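Local coordinates for putative endonuclease/exonuclease/phosphatase family protein (Bacteroides thetaiotaomicron, PDB 3MPR) that probably acts as a metal-dependent nuclease that hydrolyses phosphodiester bonds, as a member of the endonuclease/exonuclease/phosphatase family, at residues A[25-31]-A[275-279]. Sequence-based numbering, arbitrary orientation.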
loop_
_atom_site.group_PDB
_atom_site.type_symbol
_atom_site.label_atom_id
_atom_site.label_comp_id
_atom_site.label_asym_id
_atom_site.label_seq_id
_atom_site.Cartn_x
_atom_site.Cartn_y
_atom_site.Cartn_z
ATOM N N GLY A 25 9.012 -23.030 -5.005
ATOM C CA GLY A 25 7.973 -22.230 -5.630
ATOM C C GLY A 25 8.120 -20.747 -5.321
ATOM O O GLY A 25 7.220 -19.956 -5.622
ATOM N N ASP A 26 9.254 -20.373 -4.730
ATOM C CA ASP A 26 9.562 -18.972 -4.444
ATOM C C ASP A 26 10.689 -18.480 -5.330
ATOM O O ASP A 26 11.555 -17.709 -4.886
ATOM C CB ASP A 26 9.978 -18.794 -2.987
ATOM C CG ASP A 26 8.859 -19.135 -2.008
ATOM O OD1 ASP A 26 7.736 -18.575 -2.127
ATOM O OD2 ASP A 26 9.112 -19.973 -1.114
ATOM N N GLY A 27 10.687 -18.920 -6.582
ATOM C CA GLY A 27 11.765 -18.585 -7.499
ATOM C C GLY A 27 11.806 -17.124 -7.898
ATOM O O GLY A 27 10.767 -16.481 -8.048
ATOM N N TRP A 28 13.017 -16.603 -8.074
ATOM C CA TRP A 28 13.217 -15.223 -8.498
ATOM C C TRP A 28 12.363 -14.852 -9.701
ATOM O O TRP A 28 11.709 -13.811 -9.698
ATOM C CB TRP A 28 14.699 -14.964 -8.798
ATOM C CG TRP A 28 15.003 -13.603 -9.387
ATOM C CD1 TRP A 28 15.460 -13.343 -10.654
ATOM C CD2 TRP A 28 14.865 -12.332 -8.744
ATOM N NE1 TRP A 28 15.620 -11.986 -10.831
ATOM C CE2 TRP A 28 15.267 -11.347 -9.668
ATOM C CE3 TRP A 28 14.454 -11.929 -7.467
ATOM C CZ2 TRP A 28 15.260 -9.985 -9.361
ATOM C CZ3 TRP A 28 14.445 -10.577 -7.166
ATOM C CH2 TRP A 28 14.843 -9.622 -8.105
ATOM N N GLY A 29 12.356 -15.700 -10.729
ATOM C CA GLY A 29 11.681 -15.359 -11.966
ATOM C C GLY A 29 10.188 -15.143 -11.805
ATOM O O GLY A 29 9.587 -14.328 -12.499
ATOM N N GLN A 30 9.595 -15.871 -10.869
ATOM C CA GLN A 30 8.182 -15.734 -10.551
ATOM C C GLN A 30 7.914 -14.519 -9.645
ATOM O O GLN A 30 6.887 -13.852 -9.771
ATOM C CB GLN A 30 7.708 -17.032 -9.886
ATOM C CG GLN A 30 6.307 -17.009 -9.321
ATOM C CD GLN A 30 5.857 -18.377 -8.832
ATOM O OE1 GLN A 30 5.560 -19.258 -9.634
ATOM N NE2 GLN A 30 5.796 -18.554 -7.512
ATOM N N ARG A 31 8.860 -14.224 -8.756
ATOM C CA ARG A 31 8.669 -13.225 -7.693
ATOM C C ARG A 31 8.897 -11.801 -8.148
ATOM O O ARG A 31 8.157 -10.896 -7.773
ATOM C CB ARG A 31 9.667 -13.452 -6.546
ATOM C CG ARG A 31 9.505 -14.733 -5.788
ATOM C CD ARG A 31 10.315 -14.716 -4.498
ATOM N NE ARG A 31 11.765 -14.802 -4.671
ATOM C CZ ARG A 31 12.597 -13.773 -4.516
ATOM N NH1 ARG A 31 12.114 -12.560 -4.215
ATOM N NH2 ARG A 31 13.911 -13.956 -4.661
ATOM N N ARG A 275 1.790 -16.379 -1.633
ATOM C CA ARG A 275 3.245 -16.334 -1.753
ATOM C C ARG A 275 3.677 -14.920 -1.413
ATOM O O ARG A 275 3.005 -13.967 -1.805
ATOM C CB ARG A 275 3.663 -16.596 -3.207
ATOM C CG ARG A 275 3.414 -18.002 -3.713
ATOM C CD ARG A 275 4.515 -18.926 -3.236
ATOM N NE ARG A 275 4.307 -20.302 -3.688
ATOM C CZ ARG A 275 5.093 -21.317 -3.343
ATOM N NH1 ARG A 275 6.138 -21.108 -2.549
ATOM N NH2 ARG A 275 4.832 -22.541 -3.788
ATOM N N THR A 276 4.795 -14.768 -0.710
ATOM C CA THR A 276 5.305 -13.430 -0.435
ATOM C C THR A 276 6.304 -13.073 -1.543
ATOM O O THR A 276 7.060 -13.931 -1.991
ATOM C CB THR A 276 5.969 -13.342 0.946
ATOM O OG1 THR A 276 7.026 -14.313 1.032
ATOM C CG2 THR A 276 4.944 -13.597 2.040
ATOM N N PRO A 277 6.280 -11.818 -2.012
ATOM C CA PRO A 277 7.157 -11.406 -3.117
ATOM C C PRO A 277 8.639 -11.548 -2.755
ATOM O O PRO A 277 9.445 -11.807 -3.636
ATOM C CB PRO A 277 6.780 -9.940 -3.337
ATOM C CG PRO A 277 5.342 -9.863 -2.877
ATOM C CD PRO A 277 5.269 -10.794 -1.694
ATOM N N SER A 278 8.984 -11.381 -1.483
ATOM C CA SER A 278 10.320 -11.741 -1.014
ATOM C C SER A 278 10.204 -12.340 0.374
ATOM O O SER A 278 9.118 -12.386 0.930
ATOM C CB SER A 278 11.255 -10.531 -0.984
ATOM O OG SER A 278 12.528 -10.934 -0.511
ATOM N N ASP A 279 11.309 -12.811 0.938
ATOM C CA ASP A 279 11.229 -13.354 2.290
ATOM C C ASP A 279 11.336 -12.275 3.372
ATOM O O ASP A 279 11.316 -12.574 4.572
ATOM C CB ASP A 279 12.186 -14.539 2.515
ATOM C CG ASP A 279 13.641 -14.138 2.508
ATOM O OD1 ASP A 279 13.969 -13.054 1.981
ATOM O OD2 ASP A 279 14.459 -14.927 3.031
HETATM O O HOH W 1 7.404 -16.204 -3.472
HETATM O O HOH W 2 5.959 -17.453 -0.259
#
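Two arginines, one from each segment, donate the two direct hydrogen bonds between 25-31 and 275-279. Arg-31, in the first turn of helix 28-41, donates from NH1 to Pro-277 O (2.8 Å, nearly straight) and from NE back to the O of Asp-26 (2.9 Å); NH1 also reaches Leu-14 O and NH2 reaches Arg-15 O, so the buried guanidinium is spent largely on backbone carbonyls. In the other direction, Arg-275 NH1 forms a salt bridge with Asp-26 OD1 (3.0 Å) while also bonding Arg-24 O, and its NE is taken by Ser-250 OG. Gly-25, whose positive phi closes a Schellman motif after helix 19-24, lays its carbonyl over one face of this guanidinium. In this DNase I-like fold the contact joins the turn before helix 28-41 and that helix's start to the end of strand 272-275 and the following loop, and Ser-278, bonded through OG to Asn-13 O, has its side chain about 7 Å from that of the Mg(2+)-binding Glu-51. Two waters bridge the Asp-26 carboxylate and Thr-276 backbone. Both donate to Asp-26 OD1, at 2.7 and 2.8 Å; the first also donates to Thr-276 O (2.7 Å), and the second accepts from Thr-276 N (3.0 Å).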